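Local atomic coordinates of thioredoxin-like protein (Parabacteroides distasonis, PDB entry 4FO5), a protein that is of unknown function but belongs to the thioredoxin-like AhpC/TSA family, whose members are commonly redox proteins. Residues 13-18 against 26-31. Sequence-based numbering, arbitrary orientation.
Sequences APRIEF and SFHNQL
The Phe27 ring meets residues 13-18 chiefly at its edge: the carbonyl oxygen of Pro14 lies in the ring plane, Pro14 O 3.8 Å from Phe27 CE2, and the Ile16 methyl also comes in at the rim, Ile16 CD1 3.6 Å from Phe27 CZ. Ala13 CB approaches the ring more obliquely, 4.0 Å from Phe27 CE2. Nearer the surface, the imidazole of His28 has Ser26 OG over the centre of one face and Arg15 NH1 at its edge, in plane. The guanidinium in turn presents a face to His28, Arg15 NH1 standing 3.6 Å from His28 ND1, and the two planes are nearly perpendicular, 86° apart. Bends at chi2 (-61°) and chi3 (-66°) bring the Arg15 guanidinium to Ser26 and His28, with Arg15 NH2 3.5 Å from Ser26 CB. No hydrogen bond joins the two segments; the pairing rests on van der Waals contacts, mostly of side chains, with one backbone carbonyl at the ring edge.

Segment 26-31 also carries hydrogen bonds of its own. Ser26 OG donates to His28 O (2.9 Å) in the carbonyl plane, Asn29 ND2 reaches back to Phe27 O and also bonds Arg33 O, and Asn29 OD1 accepts from Leu31 N in an Asx turn. Pro14 O, besides meeting the ring edge, is hydrogen-bonded to Tyr109 OH. The Phe27 ring also packs on Leu37 of strand 34-40 and Ile120 of strand 117-120. An alanine at Phe27 would remove the ring and probably leave a gap between Ala13, Ile16 and these strands, with the two segments less firmly apposed. Phe27 thus joins two parts of the N-terminal region before strand 34-40 and packs them on the central mixed sheet of the thioredoxin-like fold.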
loop_
_atom_site.group_PDB
_atom_site.type_symbol
_atom_site.label_atom_id
_atom_site.label_comp_id
_atom_site.label_asym_id
_atom_site.label_seq_id
_atom_site.Cartn_x
_atom_site.Cartn_y
_atom_site.Cartn_z
ATOM N N ALA A 13 8.516 6.132 -6.489
ATOM C CA ALA A 13 8.318 5.472 -5.195
ATOM C C ALA A 13 9.549 4.622 -4.835
ATOM O O ALA A 13 10.086 3.928 -5.707
ATOM C CB ALA A 13 7.067 4.594 -5.221
ATOM N N PRO A 14 10.051 4.704 -3.580
ATOM C CA PRO A 14 11.202 3.861 -3.199
ATOM C C PRO A 14 10.887 2.376 -3.440
ATOM O O PRO A 14 9.777 1.933 -3.137
ATOM C CB PRO A 14 11.390 4.179 -1.707
ATOM C CG PRO A 14 10.780 5.559 -1.531
ATOM C CD PRO A 14 9.582 5.522 -2.438
ATOM N N ARG A 15 11.825 1.634 -4.045
ATOM C CA ARG A 15 11.611 0.218 -4.361
ATOM C C ARG A 15 11.449 -0.617 -3.106
ATOM O O ARG A 15 12.149 -0.391 -2.119
ATOM C CB ARG A 15 12.769 -0.362 -5.200
ATOM C CG ARG A 15 13.004 0.269 -6.588
ATOM C CD ARG A 15 11.837 0.145 -7.553
ATOM N NE ARG A 15 11.577 -1.246 -7.926
ATOM C CZ ARG A 15 11.981 -1.813 -9.056
ATOM N NH1 ARG A 15 12.682 -1.119 -9.945
ATOM N NH2 ARG A 15 11.687 -3.081 -9.307
ATOM N N ILE A 16 10.571 -1.607 -3.160
ATOM C CA ILE A 16 10.384 -2.518 -2.035
ATOM C C ILE A 16 11.001 -3.864 -2.424
ATOM O O ILE A 16 10.475 -4.567 -3.291
ATOM C CB ILE A 16 8.918 -2.608 -1.608
ATOM C CG1 ILE A 16 8.425 -1.224 -1.148
ATOM C CG2 ILE A 16 8.753 -3.665 -0.495
ATOM C CD1 ILE A 16 7.003 -1.080 -1.086
ATOM N N GLU A 17 12.157 -4.172 -1.811
ATOM C CA GLU A 17 12.972 -5.352 -2.074
ATOM C C GLU A 17 12.362 -6.646 -1.532
ATOM O O GLU A 17 12.095 -7.542 -2.339
ATOM C CB GLU A 17 14.383 -5.161 -1.488
ATOM N N PHE A 18 12.125 -6.723 -0.180
ATOM C CA PHE A 18 11.665 -7.874 0.619
ATOM C C PHE A 18 10.689 -8.803 -0.120
ATOM O O PHE A 18 9.813 -8.344 -0.835
ATOM C CB PHE A 18 11.086 -7.430 1.981
ATOM C CG PHE A 18 9.588 -7.249 2.126
ATOM C CD1 PHE A 18 8.751 -8.345 2.295
ATOM C CD2 PHE A 18 9.030 -5.981 2.193
ATOM C CE1 PHE A 18 7.373 -8.177 2.426
ATOM C CE2 PHE A 18 7.652 -5.812 2.342
ATOM C CZ PHE A 18 6.833 -6.913 2.457
ATOM N N SER A 26 7.418 -5.815 -8.960
ATOM C CA SER A 26 7.703 -4.390 -9.189
ATOM C C SER A 26 6.438 -3.480 -9.359
ATOM O O SER A 26 5.323 -3.959 -9.595
ATOM C CB SER A 26 8.600 -4.230 -10.412
ATOM O OG SER A 26 7.994 -4.792 -11.563
ATOM N N PHE A 27 6.632 -2.158 -9.214
ATOM C CA PHE A 27 5.541 -1.205 -9.445
ATOM C C PHE A 27 5.462 -0.985 -10.944
ATOM O O PHE A 27 4.373 -0.993 -11.517
ATOM C CB PHE A 27 5.737 0.125 -8.676
ATOM C CG PHE A 27 5.777 0.030 -7.165
ATOM C CD1 PHE A 27 4.786 -0.656 -6.465
ATOM C CD2 PHE A 27 6.788 0.661 -6.439
ATOM C CE1 PHE A 27 4.815 -0.731 -5.066
ATOM C CE2 PHE A 27 6.835 0.562 -5.048
ATOM C CZ PHE A 27 5.836 -0.117 -4.370
ATOM N N HIS A 28 6.636 -0.891 -11.592
ATOM C CA HIS A 28 6.715 -0.704 -13.033
ATOM C C HIS A 28 6.227 -1.963 -13.757
ATOM O O HIS A 28 6.494 -3.087 -13.323
ATOM C CB HIS A 28 8.126 -0.273 -13.489
ATOM C CG HIS A 28 9.170 -1.352 -13.484
ATOM N ND1 HIS A 28 10.167 -1.390 -12.517
ATOM C CD2 HIS A 28 9.401 -2.343 -14.384
ATOM C CE1 HIS A 28 10.945 -2.415 -12.844
ATOM N NE2 HIS A 28 10.513 -3.029 -13.948
ATOM N N ASN A 29 5.464 -1.759 -14.830
ATOM C CA ASN A 29 4.893 -2.831 -15.642
ATOM C C ASN A 29 4.538 -2.279 -17.010
ATOM O O ASN A 29 4.492 -1.059 -17.185
ATOM C CB ASN A 29 3.662 -3.454 -14.935
ATOM C CG ASN A 29 2.504 -2.502 -14.730
ATOM O OD1 ASN A 29 1.618 -2.362 -15.582
ATOM N ND2 ASN A 29 2.473 -1.842 -13.590
ATOM N N GLN A 30 4.324 -3.171 -17.986
ATOM C CA GLN A 30 3.976 -2.813 -19.362
ATOM C C GLN A 30 2.488 -3.085 -19.645
ATOM O O GLN A 30 2.109 -3.286 -20.805
ATOM C CB GLN A 30 4.878 -3.581 -20.362
ATOM C CG GLN A 30 6.281 -2.983 -20.535
ATOM C CD GLN A 30 6.265 -1.474 -20.682
ATOM O OE1 GLN A 30 6.809 -0.740 -19.843
ATOM N NE2 GLN A 30 5.625 -0.978 -21.743
ATOM N N LEU A 31 1.646 -3.048 -18.597
ATOM C CA LEU A 31 0.221 -3.345 -18.716
ATOM C C LEU A 31 -0.695 -2.196 -18.279
ATOM O O LEU A 31 -1.915 -2.383 -18.230
ATOM C CB LEU A 31 -0.091 -4.588 -17.868
ATOM C CG LEU A 31 0.469 -5.910 -18.394
ATOM C CD1 LEU A 31 0.825 -6.833 -17.247
ATOM C CD2 LEU A 31 -0.499 -6.576 -19.362
#